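Alanine racemase 1 (Caldanaerobacter subterraneus subsp. tengcongensis MB4, PDB 4Y2W) belongs to the alanine racemase family, its chain pairing an N-terminal TIM-barrel domain with a C-terminal domain built largely of beta strands, in an assembly of two subunits. Local coordinates at residues G5-R10 / R369-Y374; T9-Y14 / E246-T251; F250-V255 / T282-Y287; L302-Y307 / I331-V336. The protein carries 1 engineered substitution. All coordinates share one frame; numbering follows the deposited sequence.

Interaction 1 of 4, residues G5-R10 / R369-Y374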
loop_
_atom_site.group_PDB
_atom_site.type_symbol
_atom_site.label_atom_id
_atom_site.label_comp_id
_atom_site.label_asym_id
_atom_site.label_seq_id
_atom_site.Cartn_x
_atom_site.Cartn_y
_atom_site.Cartn_z
ATOM N N GLY A 5 9.209 13.115 -17.033
ATOM C CA GLY A 5 8.571 11.856 -17.409
ATOM C C GLY A 5 7.919 11.097 -16.267
ATOM O O GLY A 5 6.926 10.407 -16.472
ATOM N N VAL A 6 8.473 11.226 -15.064
ATOM C CA VAL A 6 7.971 10.511 -13.890
ATOM C C VAL A 6 6.787 11.253 -13.273
ATOM O O VAL A 6 6.699 12.478 -13.360
ATOM C CB VAL A 6 9.086 10.330 -12.834
ATOM C CG1 VAL A 6 8.566 9.594 -11.601
ATOM C CG2 VAL A 6 10.263 9.577 -13.437
ATOM N N ARG A 7 5.879 10.503 -12.651
ATOM C CA ARG A 7 4.724 11.083 -11.964
ATOM C C ARG A 7 5.165 12.172 -10.985
ATOM O O ARG A 7 6.214 12.039 -10.347
ATOM C CB ARG A 7 3.954 9.996 -11.209
ATOM C CG ARG A 7 2.688 10.481 -10.522
ATOM C CD ARG A 7 2.142 9.436 -9.575
ATOM N NE ARG A 7 0.984 9.929 -8.836
ATOM C CZ ARG A 7 0.419 9.307 -7.801
ATOM N NH1 ARG A 7 0.902 8.152 -7.355
ATOM N NH2 ARG A 7 -0.630 9.852 -7.202
ATOM N N PRO A 8 4.368 13.252 -10.856
ATOM C CA PRO A 8 4.725 14.297 -9.896
ATOM C C PRO A 8 4.906 13.757 -8.475
ATOM O O PRO A 8 5.955 13.977 -7.866
ATOM C CB PRO A 8 3.541 15.266 -9.979
ATOM C CG PRO A 8 2.990 15.071 -11.345
ATOM C CD PRO A 8 3.172 13.615 -11.638
ATOM N N THR A 9 3.897 13.052 -7.964
ATOM C CA THR A 9 3.989 12.398 -6.659
ATOM C C THR A 9 4.968 11.232 -6.766
ATOM O O THR A 9 4.776 10.338 -7.587
ATOM C CB THR A 9 2.611 11.901 -6.184
ATOM O OG1 THR A 9 1.784 13.026 -5.875
ATOM C CG2 THR A 9 2.727 11.028 -4.947
ATOM N N ARG A 10 6.016 11.248 -5.942
ATOM C CA ARG A 10 7.107 10.280 -6.073
ATOM C C ARG A 10 7.880 10.049 -4.783
ATOM O O ARG A 10 7.815 10.847 -3.846
ATOM C CB ARG A 10 8.096 10.756 -7.140
ATOM C CG ARG A 10 8.859 12.022 -6.765
ATOM C CD ARG A 10 9.668 12.554 -7.934
ATOM N NE ARG A 10 8.817 13.010 -9.034
ATOM C CZ ARG A 10 9.266 13.419 -10.218
ATOM N NH1 ARG A 10 10.566 13.441 -10.485
ATOM N NH2 ARG A 10 8.404 13.809 -11.146
ATOM N N ARG A 369 1.297 2.824 -6.630
ATOM C CA ARG A 369 1.129 3.962 -7.538
ATOM C C ARG A 369 2.265 4.987 -7.464
ATOM O O ARG A 369 2.437 5.779 -8.391
ATOM C CB ARG A 369 -0.212 4.655 -7.274
ATOM C CG ARG A 369 -0.767 5.396 -8.478
ATOM C CD ARG A 369 -2.247 5.703 -8.323
ATOM N NE ARG A 369 -2.527 6.589 -7.195
ATOM C CZ ARG A 369 -3.742 7.020 -6.863
ATOM N NH1 ARG A 369 -4.808 6.658 -7.569
ATOM N NH2 ARG A 369 -3.895 7.820 -5.818
ATOM N N VAL A 370 3.030 4.972 -6.372
ATOM C CA VAL A 370 4.140 5.898 -6.186
ATOM C C VAL A 370 5.412 5.349 -6.841
ATOM O O VAL A 370 5.983 4.370 -6.360
ATOM C CB VAL A 370 4.413 6.136 -4.686
ATOM C CG1 VAL A 370 5.564 7.117 -4.491
ATOM C CG2 VAL A 370 3.154 6.632 -3.986
ATOM N N PRO A 371 5.873 5.976 -7.941
ATOM C CA PRO A 371 7.123 5.494 -8.524
ATOM C C PRO A 371 8.316 5.793 -7.625
ATOM O O PRO A 371 8.288 6.762 -6.865
ATOM C CB PRO A 371 7.224 6.281 -9.827
ATOM C CG PRO A 371 6.492 7.540 -9.547
ATOM C CD PRO A 371 5.339 7.132 -8.680
ATOM N N ARG A 372 9.343 4.952 -7.713
ATOM C CA ARG A 372 10.584 5.148 -6.974
ATOM C C ARG A 372 11.665 5.648 -7.918
ATOM O O ARG A 372 11.959 5.005 -8.924
ATOM C CB ARG A 372 11.039 3.845 -6.315
ATOM C CG ARG A 372 10.426 3.577 -4.951
ATOM C CD ARG A 372 8.937 3.294 -5.027
ATOM N NE ARG A 372 8.446 2.738 -3.768
ATOM C CZ ARG A 372 7.179 2.411 -3.524
ATOM N NH1 ARG A 372 6.243 2.584 -4.444
ATOM N NH2 ARG A 372 6.844 1.907 -2.345
ATOM N N VAL A 373 12.235 6.805 -7.588
ATOM C CA VAL A 373 13.345 7.386 -8.333
ATOM C C VAL A 373 14.608 7.197 -7.498
ATOM O O VAL A 373 14.575 7.373 -6.279
ATOM C CB VAL A 373 13.102 8.885 -8.609
ATOM C CG1 VAL A 373 14.231 9.477 -9.441
ATOM C CG2 VAL A 373 11.766 9.082 -9.313
ATOM N N TYR A 374 15.715 6.845 -8.154
ATOM C CA TYR A 374 16.942 6.438 -7.460
ATOM C C TYR A 374 18.115 7.388 -7.687
ATOM O O TYR A 374 18.385 7.797 -8.817
ATOM C CB TYR A 374 17.319 5.014 -7.872
ATOM C CG TYR A 374 16.322 3.999 -7.371
ATOM C CD1 TYR A 374 16.391 3.512 -6.069
ATOM C CD2 TYR A 374 15.286 3.554 -8.183
ATOM C CE1 TYR A 374 15.466 2.597 -5.595
ATOM C CE2 TYR A 374 14.360 2.633 -7.719
ATOM C CZ TYR A 374 14.453 2.162 -6.424
ATOM O OH TYR A 374 13.535 1.252 -5.965
#

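Interaction 2 of 4, residues T9-Y14 / E246-T251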
loop_
_atom_site.group_PDB
_atom_site.type_symbol
_atom_site.label_atom_id
_atom_site.label_comp_id
_atom_site.label_asym_id
_atom_site.label_seq_id
_atom_site.Cartn_x
_atom_site.Cartn_y
_atom_site.Cartn_z
ATOM N N THR A 9 3.897 13.052 -7.964
ATOM C CA THR A 9 3.989 12.398 -6.659
ATOM C C THR A 9 4.968 11.232 -6.766
ATOM O O THR A 9 4.776 10.338 -7.587
ATOM C CB THR A 9 2.611 11.901 -6.184
ATOM O OG1 THR A 9 1.784 13.026 -5.875
ATOM C CG2 THR A 9 2.727 11.028 -4.947
ATOM N N ARG A 10 6.016 11.248 -5.942
ATOM C CA ARG A 10 7.107 10.280 -6.073
ATOM C C ARG A 10 7.880 10.049 -4.783
ATOM O O ARG A 10 7.815 10.847 -3.846
ATOM C CB ARG A 10 8.096 10.756 -7.140
ATOM C CG ARG A 10 8.859 12.022 -6.765
ATOM C CD ARG A 10 9.668 12.554 -7.934
ATOM N NE ARG A 10 8.817 13.010 -9.034
ATOM C CZ ARG A 10 9.266 13.419 -10.218
ATOM N NH1 ARG A 10 10.566 13.441 -10.485
ATOM N NH2 ARG A 10 8.404 13.809 -11.146
ATOM N N VAL A 11 8.627 8.947 -4.764
ATOM C CA VAL A 11 9.600 8.666 -3.719
ATOM C C VAL A 11 10.989 8.780 -4.326
ATOM O O VAL A 11 11.272 8.157 -5.345
ATOM C CB VAL A 11 9.390 7.258 -3.119
ATOM C CG1 VAL A 11 10.682 6.692 -2.547
ATOM C CG2 VAL A 11 8.320 7.306 -2.042
ATOM N N GLU A 12 11.840 9.592 -3.707
ATOM C CA GLU A 12 13.241 9.689 -4.097
ATOM C C GLU A 12 14.076 8.847 -3.135
ATOM O O GLU A 12 14.176 9.172 -1.944
ATOM C CB GLU A 12 13.709 11.149 -4.072
ATOM C CG GLU A 12 13.031 12.041 -5.102
ATOM C CD GLU A 12 13.520 13.482 -5.077
ATOM O OE1 GLU A 12 14.199 13.882 -4.108
ATOM O OE2 GLU A 12 13.214 14.225 -6.034
ATOM N N VAL A 13 14.655 7.760 -3.647
ATOM C CA VAL A 13 15.497 6.870 -2.843
ATOM C C VAL A 13 16.972 7.228 -3.007
ATOM O O VAL A 13 17.497 7.238 -4.123
ATOM C CB VAL A 13 15.281 5.394 -3.232
ATOM C CG1 VAL A 13 16.293 4.486 -2.546
ATOM C CG2 VAL A 13 13.862 4.975 -2.888
ATOM N N TYR A 14 17.634 7.511 -1.888
ATOM C CA TYR A 14 19.046 7.890 -1.887
ATOM C C TYR A 14 19.906 6.695 -1.512
ATOM O O TYR A 14 20.122 6.410 -0.337
ATOM C CB TYR A 14 19.275 9.079 -0.950
ATOM C CG TYR A 14 18.601 10.320 -1.475
ATOM C CD1 TYR A 14 17.235 10.516 -1.299
ATOM C CD2 TYR A 14 19.310 11.267 -2.201
ATOM C CE1 TYR A 14 16.598 11.635 -1.806
ATOM C CE2 TYR A 14 18.684 12.392 -2.712
ATOM C CZ TYR A 14 17.325 12.570 -2.509
ATOM O OH TYR A 14 16.694 13.682 -3.010
ATOM N N GLU A 246 19.465 10.625 5.614
ATOM C CA GLU A 246 18.115 10.497 5.085
ATOM C C GLU A 246 18.143 9.676 3.803
ATOM O O GLU A 246 18.870 10.016 2.865
ATOM C CB GLU A 246 17.532 11.883 4.813
ATOM C CG GLU A 246 16.023 11.914 4.649
ATOM C CD GLU A 246 15.509 13.325 4.462
ATOM O OE1 GLU A 246 14.946 13.874 5.426
ATOM O OE2 GLU A 246 15.692 13.894 3.362
ATOM N N THR A 247 17.358 8.599 3.774
ATOM C CA THR A 247 17.373 7.647 2.661
ATOM C C THR A 247 16.197 7.800 1.700
ATOM O O THR A 247 16.312 7.446 0.525
ATOM C CB THR A 247 17.385 6.194 3.171
ATOM O OG1 THR A 247 16.305 5.999 4.090
ATOM C CG2 THR A 247 18.694 5.883 3.867
ATOM N N LEU A 248 15.071 8.314 2.196
ATOM C CA LEU A 248 13.867 8.472 1.383
ATOM C C LEU A 248 13.267 9.863 1.509
ATOM O O LEU A 248 13.124 10.382 2.615
ATOM C CB LEU A 248 12.821 7.444 1.799
ATOM C CG LEU A 248 11.481 7.494 1.057
ATOM C CD1 LEU A 248 10.922 6.088 0.898
ATOM C CD2 LEU A 248 10.469 8.410 1.739
ATOM N N ARG A 249 12.896 10.449 0.371
ATOM C CA ARG A 249 12.094 11.673 0.357
ATOM C C ARG A 249 10.788 11.440 -0.408
ATOM O O ARG A 249 10.799 11.216 -1.618
ATOM C CB ARG A 249 12.868 12.834 -0.263
ATOM C CG ARG A 249 14.093 13.267 0.526
ATOM C CD ARG A 249 14.343 14.759 0.364
ATOM N NE ARG A 249 14.335 15.158 -1.043
ATOM C CZ ARG A 249 14.002 16.365 -1.503
ATOM N NH1 ARG A 249 13.631 17.347 -0.684
ATOM N NH2 ARG A 249 14.035 16.592 -2.810
ATOM N N PHE A 250 9.670 11.488 0.312
ATOM C CA PHE A 250 8.346 11.314 -0.274
ATOM C C PHE A 250 7.849 12.693 -0.684
ATOM O O PHE A 250 7.558 13.522 0.172
ATOM C CB PHE A 250 7.412 10.663 0.756
ATOM C CG PHE A 250 6.083 10.202 0.210
ATOM C CD1 PHE A 250 5.816 10.153 -1.157
ATOM C CD2 PHE A 250 5.098 9.770 1.091
ATOM C CE1 PHE A 250 4.590 9.715 -1.625
ATOM C CE2 PHE A 250 3.874 9.330 0.628
ATOM C CZ PHE A 250 3.617 9.301 -0.733
ATOM N N THR A 251 7.775 12.938 -1.991
ATOM C CA THR A 251 7.508 14.278 -2.513
ATOM C C THR A 251 6.379 14.314 -3.546
ATOM O O THR A 251 6.019 13.288 -4.131
ATOM C CB THR A 251 8.776 14.874 -3.155
ATOM O OG1 THR A 251 9.006 14.273 -4.435
ATOM C CG2 THR A 251 9.994 14.646 -2.257
#

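Interaction 3 of 4, residues F250-V255 / T282-Y287. With ALA (alanine), chain D.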
loop_
_atom_site.group_PDB
_atom_site.type_symbol
_atom_site.label_atom_id
_atom_site.label_comp_id
_atom_site.label_asym_id
_atom_site.label_seq_id
_atom_site.Cartn_x
_atom_site.Cartn_y
_atom_site.Cartn_z
ATOM N N PHE A 250 9.670 11.488 0.312
ATOM C CA PHE A 250 8.346 11.314 -0.274
ATOM C C PHE A 250 7.849 12.693 -0.684
ATOM O O PHE A 250 7.558 13.522 0.172
ATOM C CB PHE A 250 7.412 10.663 0.756
ATOM C CG PHE A 250 6.083 10.202 0.210
ATOM C CD1 PHE A 250 5.816 10.153 -1.157
ATOM C CD2 PHE A 250 5.098 9.770 1.091
ATOM C CE1 PHE A 250 4.590 9.715 -1.625
ATOM C CE2 PHE A 250 3.874 9.330 0.628
ATOM C CZ PHE A 250 3.617 9.301 -0.733
ATOM N N THR A 251 7.775 12.938 -1.991
ATOM C CA THR A 251 7.508 14.278 -2.513
ATOM C C THR A 251 6.379 14.314 -3.546
ATOM O O THR A 251 6.019 13.288 -4.131
ATOM C CB THR A 251 8.776 14.874 -3.155
ATOM O OG1 THR A 251 9.006 14.273 -4.435
ATOM C CG2 THR A 251 9.994 14.646 -2.257
ATOM N N THR A 252 5.829 15.509 -3.753
ATOM C CA THR A 252 4.837 15.759 -4.801
ATOM C C THR A 252 4.952 17.198 -5.309
ATOM O O THR A 252 5.869 17.922 -4.921
ATOM C CB THR A 252 3.405 15.483 -4.311
ATOM O OG1 THR A 252 2.500 15.574 -5.415
ATOM C CG2 THR A 252 2.984 16.469 -3.231
ATOM N N ARG A 253 4.030 17.608 -6.179
ATOM C CA ARG A 253 4.118 18.920 -6.822
ATOM C C ARG A 253 2.829 19.723 -6.713
ATOM O O ARG A 253 1.740 19.164 -6.572
ATOM C CB ARG A 253 4.475 18.761 -8.300
ATOM C CG ARG A 253 5.794 18.053 -8.559
ATOM C CD ARG A 253 6.985 18.954 -8.287
ATOM N NE ARG A 253 8.207 18.176 -8.085
ATOM C CZ ARG A 253 9.448 18.650 -8.195
ATOM N NH1 ARG A 253 9.680 19.924 -8.518
ATOM N NH2 ARG A 253 10.472 17.833 -7.989
ATOM N N VAL A 254 2.966 21.044 -6.797
ATOM C CA VAL A 254 1.807 21.920 -6.830
ATOM C C VAL A 254 1.179 21.793 -8.214
ATOM O O VAL A 254 1.845 21.976 -9.237
ATOM C CB VAL A 254 2.164 23.388 -6.515
ATOM C CG1 VAL A 254 0.918 24.263 -6.575
ATOM C CG2 VAL A 254 2.812 23.497 -5.139
ATOM N N VAL A 255 -0.103 21.453 -8.221
ATOM C CA VAL A 255 -0.842 21.138 -9.437
ATOM C C VAL A 255 -1.938 22.173 -9.726
ATOM O O VAL A 255 -2.394 22.291 -10.861
ATOM C CB VAL A 255 -1.396 19.686 -9.330
ATOM C CG1 VAL A 255 -2.858 19.559 -9.752
ATOM C CG2 VAL A 255 -0.504 18.722 -10.099
ATOM N N THR A 282 -3.641 22.605 -4.561
ATOM C CA THR A 282 -4.047 21.210 -4.613
ATOM C C THR A 282 -2.833 20.391 -5.048
ATOM O O THR A 282 -2.079 20.805 -5.937
ATOM C CB THR A 282 -5.204 21.002 -5.606
ATOM O OG1 THR A 282 -6.224 21.977 -5.368
ATOM C CG2 THR A 282 -5.794 19.615 -5.461
ATOM N N ILE A 283 -2.642 19.235 -4.424
ATOM C CA ILE A 283 -1.494 18.390 -4.731
ATOM C C ILE A 283 -1.960 16.970 -5.040
ATOM O O ILE A 283 -2.827 16.432 -4.350
ATOM C CB ILE A 283 -0.441 18.401 -3.598
ATOM C CG1 ILE A 283 -1.093 18.175 -2.223
ATOM C CG2 ILE A 283 0.323 19.720 -3.602
ATOM C CD1 ILE A 283 -0.126 18.294 -1.061
ATOM N N PRO A 284 -1.383 16.351 -6.081
ATOM C CA PRO A 284 -1.886 15.068 -6.555
ATOM C C PRO A 284 -1.370 13.885 -5.733
ATOM O O PRO A 284 -0.806 12.940 -6.285
ATOM C CB PRO A 284 -1.372 15.023 -7.994
ATOM C CG PRO A 284 -0.063 15.734 -7.921
ATOM C CD PRO A 284 -0.213 16.795 -6.861
ATOM N N VAL A 285 -1.574 13.944 -4.418
ATOM C CA VAL A 285 -1.281 12.821 -3.537
ATOM C C VAL A 285 -2.439 12.627 -2.563
ATOM O O VAL A 285 -2.942 13.588 -1.983
ATOM C CB VAL A 285 0.055 13.004 -2.775
ATOM C CG1 VAL A 285 -0.017 14.154 -1.776
ATOM C CG2 VAL A 285 0.455 11.703 -2.082
ATOM N N GLY A 286 -2.866 11.379 -2.401
ATOM C CA GLY A 286 -3.976 11.050 -1.512
ATOM C C GLY A 286 -3.713 9.769 -0.749
ATOM O O GLY A 286 -2.577 9.301 -0.701
ATOM N N TYR A 287 -4.759 9.194 -0.159
ATOM C CA TYR A 287 -4.583 8.031 0.721
ATOM C C TYR A 287 -4.284 6.726 -0.013
ATOM O O TYR A 287 -3.712 5.804 0.574
ATOM C CB TYR A 287 -5.758 7.861 1.698
ATOM C CG TYR A 287 -7.147 7.796 1.097
ATOM C CD1 TYR A 287 -7.596 6.655 0.439
ATOM C CD2 TYR A 287 -8.032 8.864 1.233
ATOM C CE1 TYR A 287 -8.876 6.589 -0.090
ATOM C CE2 TYR A 287 -9.313 8.806 0.710
ATOM C CZ TYR A 287 -9.729 7.668 0.050
ATOM O OH TYR A 287 -10.997 7.621 -0.474
HETATM N N ALA D . -13.036 10.926 -4.561
HETATM C CA ALA D . -13.324 10.030 -3.405
HETATM C C ALA D . -12.248 10.195 -2.331
HETATM O O ALA D . -11.136 10.623 -2.635
HETATM C CB ALA D . -13.416 8.579 -3.864
HETATM O OXT ALA D . -12.450 9.917 -1.143
#

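Interaction 4 of 4, residues L302-Y307 / I331-V336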
loop_
_atom_site.group_PDB
_atom_site.type_symbol
_atom_site.label_atom_id
_atom_site.label_comp_id
_atom_site.label_asym_id
_atom_site.label_seq_id
_atom_site.Cartn_x
_atom_site.Cartn_y
_atom_site.Cartn_z
ATOM N N LEU A 302 6.122 20.317 3.869
ATOM C CA LEU A 302 7.148 21.312 3.575
ATOM C C LEU A 302 7.026 21.816 2.146
ATOM O O LEU A 302 6.885 21.028 1.212
ATOM C CB LEU A 302 8.544 20.737 3.805
ATOM C CG LEU A 302 8.931 20.487 5.263
ATOM C CD1 LEU A 302 10.243 19.722 5.339
ATOM C CD2 LEU A 302 9.028 21.799 6.028
ATOM N N LEU A 303 7.082 23.136 1.996
ATOM C CA LEU A 303 7.032 23.797 0.699
ATOM C C LEU A 303 7.893 25.043 0.791
ATOM O O LEU A 303 7.540 25.983 1.508
ATOM C CB LEU A 303 5.590 24.174 0.348
ATOM C CG LEU A 303 5.374 25.147 -0.820
ATOM C CD1 LEU A 303 5.948 24.592 -2.115
ATOM C CD2 LEU A 303 3.897 25.477 -0.979
ATOM N N LYS A 304 9.021 25.042 0.084
ATOM C CA LYS A 304 9.987 26.147 0.124
ATOM C C LYS A 304 10.543 26.378 1.531
ATOM O O LYS A 304 10.830 27.513 1.915
ATOM C CB LYS A 304 9.358 27.442 -0.407
ATOM C CG LYS A 304 8.840 27.355 -1.831
ATOM C CD LYS A 304 7.967 28.553 -2.161
ATOM C CE LYS A 304 7.940 28.839 -3.652
ATOM N NZ LYS A 304 9.103 29.659 -4.087
ATOM N N GLY A 305 10.690 25.298 2.296
ATOM C CA GLY A 305 11.186 25.382 3.670
ATOM C C GLY A 305 10.196 25.944 4.679
ATOM O O GLY A 305 10.572 26.234 5.815
ATOM N N LYS A 306 8.937 26.096 4.272
ATOM C CA LYS A 306 7.872 26.582 5.147
ATOM C C LYS A 306 6.884 25.451 5.384
ATOM O O LYS A 306 6.673 24.608 4.507
ATOM C CB LYS A 306 7.132 27.764 4.512
ATOM C CG LYS A 306 8.007 28.949 4.138
ATOM C CD LYS A 306 8.439 29.746 5.354
ATOM C CE LYS A 306 9.335 30.903 4.948
ATOM N NZ LYS A 306 9.673 31.779 6.103
ATOM N N TYR A 307 6.274 25.442 6.564
ATOM C CA TYR A 307 5.239 24.467 6.879
ATOM C C TYR A 307 3.889 24.922 6.331
ATOM O O TYR A 307 3.482 26.068 6.533
ATOM C CB TYR A 307 5.161 24.239 8.388
ATOM C CG TYR A 307 6.296 23.390 8.904
ATOM C CD1 TYR A 307 6.188 22.002 8.938
ATOM C CD2 TYR A 307 7.486 23.968 9.337
ATOM C CE1 TYR A 307 7.225 21.215 9.399
ATOM C CE2 TYR A 307 8.529 23.185 9.799
ATOM C CZ TYR A 307 8.391 21.809 9.828
ATOM O OH TYR A 307 9.418 21.017 10.286
ATOM N N ILE A 331 3.185 26.751 -9.947
ATOM C CA ILE A 331 2.793 25.422 -10.394
ATOM C C ILE A 331 4.070 24.620 -10.619
ATOM O O ILE A 331 4.955 25.057 -11.356
ATOM C CB ILE A 331 1.981 25.476 -11.709
ATOM C CG1 ILE A 331 0.722 26.347 -11.554
ATOM C CG2 ILE A 331 1.618 24.074 -12.176
ATOM C CD1 ILE A 331 -0.223 25.912 -10.453
ATOM N N GLY A 332 4.170 23.462 -9.973
ATOM C CA GLY A 332 5.342 22.603 -10.106
ATOM C C GLY A 332 6.402 22.808 -9.037
ATOM O O GLY A 332 7.503 22.261 -9.143
ATOM N N ASP A 333 6.088 23.595 -8.011
ATOM C CA ASP A 333 6.959 23.674 -6.841
ATOM C C ASP A 333 6.880 22.357 -6.081
ATOM O O ASP A 333 5.806 21.766 -5.958
ATOM C CB ASP A 333 6.568 24.834 -5.922
ATOM C CG ASP A 333 6.955 26.191 -6.488
ATOM O OD1 ASP A 333 7.807 26.248 -7.409
ATOM O OD2 ASP A 333 6.402 27.206 -6.008
ATOM N N GLU A 334 8.024 21.898 -5.587
ATOM C CA GLU A 334 8.103 20.643 -4.852
ATOM C C GLU A 334 7.391 20.755 -3.506
ATOM O O GLU A 334 7.505 21.775 -2.819
ATOM C CB GLU A 334 9.569 20.268 -4.634
ATOM C CG GLU A 334 9.797 18.963 -3.888
ATOM C CD GLU A 334 11.268 18.660 -3.702
ATOM O OE1 GLU A 334 11.678 17.508 -3.961
ATOM O OE2 GLU A 334 12.015 19.578 -3.305
ATOM N N VAL A 335 6.657 19.707 -3.139
ATOM C CA VAL A 335 6.029 19.619 -1.823
ATOM C C VAL A 335 6.478 18.324 -1.154
ATOM O O VAL A 335 6.181 17.236 -1.643
ATOM C CB VAL A 335 4.494 19.652 -1.920
ATOM C CG1 VAL A 335 3.863 19.444 -0.548
ATOM C CG2 VAL A 335 4.037 20.970 -2.527
ATOM N N VAL A 336 7.196 18.447 -0.042
ATOM C CA VAL A 336 7.753 17.288 0.653
ATOM C C VAL A 336 6.792 16.804 1.739
ATOM O O VAL A 336 6.331 17.581 2.570
ATOM C CB VAL A 336 9.142 17.604 1.255
ATOM C CG1 VAL A 336 9.680 16.421 2.051
ATOM C CG2 VAL A 336 10.112 17.981 0.147
#

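Interaction 1 of 4, residues G5-R10 / R369-Y374
Arg7 reaches across to Arg369 while Val6 and the backbone at Thr9 touch the CG-CD side of Pro371, joining the loop before strand 10-14 to the entry of strand 372-376. The Arg7 chain is extended from CG to NE, with CG anti to the backbone N (chi1 -177°). At its end NH1 lies 3.0 Å from Arg369 O, a weak hydrogen bond because the angle at hydrogen is only 139°. The Arg369 chain, bent at chi3, runs across that of Arg7, and the two guanidinium planes stand 84° apart. This is therefore no parallel arginine stack, although Arg7 NH1 comes within 3.8 Å of Arg369 NE. Asp289 bridges the two: OD2 forms a salt bridge with Arg7 NH2 and OD1 with Arg369 NE. Arg369 NH1 has further acid partners in Asp317 of its own chain and Glu70 of the second subunit.

Pro371 is met by two carbons and a carbonyl. Its CG meets Val6 CG1 at 3.6 Å and Arg7 CB at 3.9 Å, and its CD lies 3.4 Å from Thr9 O. Val6 CG1 also touches Val373 CG2 at 4.0 Å, while Val370 CG1 rests on the Arg10 backbone carbon at 3.7 Å. The bend at chi3 puts Arg10 NE near its own loop, where it donates to Pro8 O at 3.2 Å from above the carbonyl plane; NH2 pairs with Asp4.

The contact thus combines apolar contacts to a proline with two close arginines, whose mutual repulsion is probably offset by the shared Asp289.

Interaction 2 of 4, residues T9-Y14 / E246-T251
Strands 10-14 and 248-251 are antiparallel neighbours in the mixed sheet, with Val11 facing Phe250 and Glu12 facing Arg249. Their directions differ by 164° and their axes approach to 4.6 Å. Arg10 with Thr251 and Glu12 with Arg249 are hydrogen-bonded pairs, joined in both directions; Glu12 N reaches Arg249 O at 2.8 Å with 176° at hydrogen. Val11-Phe250 and Val13-Leu248 are the non-hydrogen-bonded pairs between and beyond them, and Tyr14 N to Thr247 O carries the pattern to the end.

On the sheet face of Glu12 and Arg249 the two side chains lie side by side and point the same way. Arg249 NH2 forms a salt bridge with Glu12 OE1 at 3.0 Å, meeting it on the syn side, and NE adds a weak bond. Tyr14 OH donates to the same oxygen at 2.7 Å, so OE1 accepts from NH2 and OH on opposite faces of its plane. Arg249 also serves Glu334 through NH2 and Thr340 O through NH1.

The other face is apolar: Val11 CG1 touches Leu248 CD1 at 3.5 Å, crossing it at about a right angle, and CG2 meets Phe250 CD1 at 3.9 Å. Chi1 of -170° sets Phe250 CG anti to the backbone N; the ring's edge meets Arg10 O, with CD1 3.4 Å away. An N-terminal strand inserted in the C-terminal beta sheet, here between 248-260 and 372-376, is consistent with the alanine racemase fold.

Interaction 3 of 4, residues F250-V255 / T282-Y287
Thr252, Pro284 and Val255 bury the most surface here, with the proline ring received by the other two. Thr252 OG1, anti to its backbone N (chi1 -173°), lies 3.3 Å from Pro284 CD; its polar partner is the hydroxyl of Thr9, beyond the two segments. The methyl branch of the same threonine takes the apolar side, with CG2 at 3.9 Å from Ile283 CB and 4.1 Å from Val285 CG1. Val255 approaches the ring obliquely, CG2 meeting Pro284 CG at 3.7 Å.

The backbone brings these groups together. Val255 N donates to Thr282 O at 3.1 Å, 158° at hydrogen and nearly along the C=O axis, as expected where strands 248-260 and 278-283 run antiparallel in the sheet of the C-terminal domain. Strand 278-283 then ends in an inverse gamma turn centred on Pro284, closed by a weak bond from Val285 N to Ile283 O. Past the turn, Val285 CG2 meets the Phe250 ring obliquely, 4.2 Å from CZ.

The same chain continues into the ligand pocket. Tyr287, which does not touch segment 250-255, donates through OH to OXT of the bound alanine at 2.8 Å, the oxygen lying near the ring plane at its edge; Tyr268 OH and Met316 N hold the same ligand. On the subunit side, Thr282 OG1 bonds to the Arg138 carbonyl of the second subunit, and Val255 packs on that subunit's Tyr88.

Interaction 4 of 4, residues L302-Y307 / I331-V336
Leu302 and Val336 form a single antiparallel bridge, a hydrogen-bonded pair in which each residue's N-H and carbonyl are both used. Leu302 N donates to Val336 O at 3.0 Å (163° at hydrogen), and Val336 N returns a bond to Leu302 O at 2.9 Å (156°). Each donor lies in the plane of the carbonyl it meets. Leu302 O also receives a CA-H...O contact from Val335, whose own backbone is bonded to Thr252 on the far side of the strand.

Just beyond the bridge, a type I' turn from Leu303 to Lys306 closes the hairpin of strands 300-303 and 306-311. Leu303 N meets Lys306 O at 2.9 Å, and Lys306 N meets Leu303 O at 3.1 Å; Gly305 N, inside the turn, is taken by Gln341 OE1. Among the side chains, Leu303 lays CD1 against Asp333 CB at 3.9 Å and Val335 CG2 at 4.1 Å.

Lys304 and Asp333 are opposite charges without a salt bridge. Lys304 CE comes to 3.3 Å from Asp333 OD2, but the bend at chi4 (-84°) puts NZ 4.1 Å away. OD2 accepts from Glu330 N, and NZ has a weak bond to Gly328 O. Glu334 OE2 receives a weak bond from Gln341 NE2. The directional bonds of the contact are therefore those of the backbone, and the lysine-aspartate attraction probably adds little at this partly exposed edge.

How the interactions relate
All four contacts reach one mixed sheet. Interaction 1 sets the loop before strand 10-14 against the start of 372-376, and interaction 2 pairs the strand itself with 248-260; interactions 2 and 3 share Phe250 and Thr251 on 248-260, whose partner 334-336 brings in interaction 4. Interactions 1 to 3 are buried, interaction 4 partly exposed. Backbone pairing dominates interaction 2, but interaction 4 has one bridge and interaction 3 one strand bond beside proline packing. Interaction 1 mixes proline and valine packing with arginines whose acid partners lie outside it and, like interaction 3, touches the second subunit. Thr9 OG1, hydrogen-bonded to Pro284 O and Thr252 OG1, links interactions 1 and 2 to interaction 3.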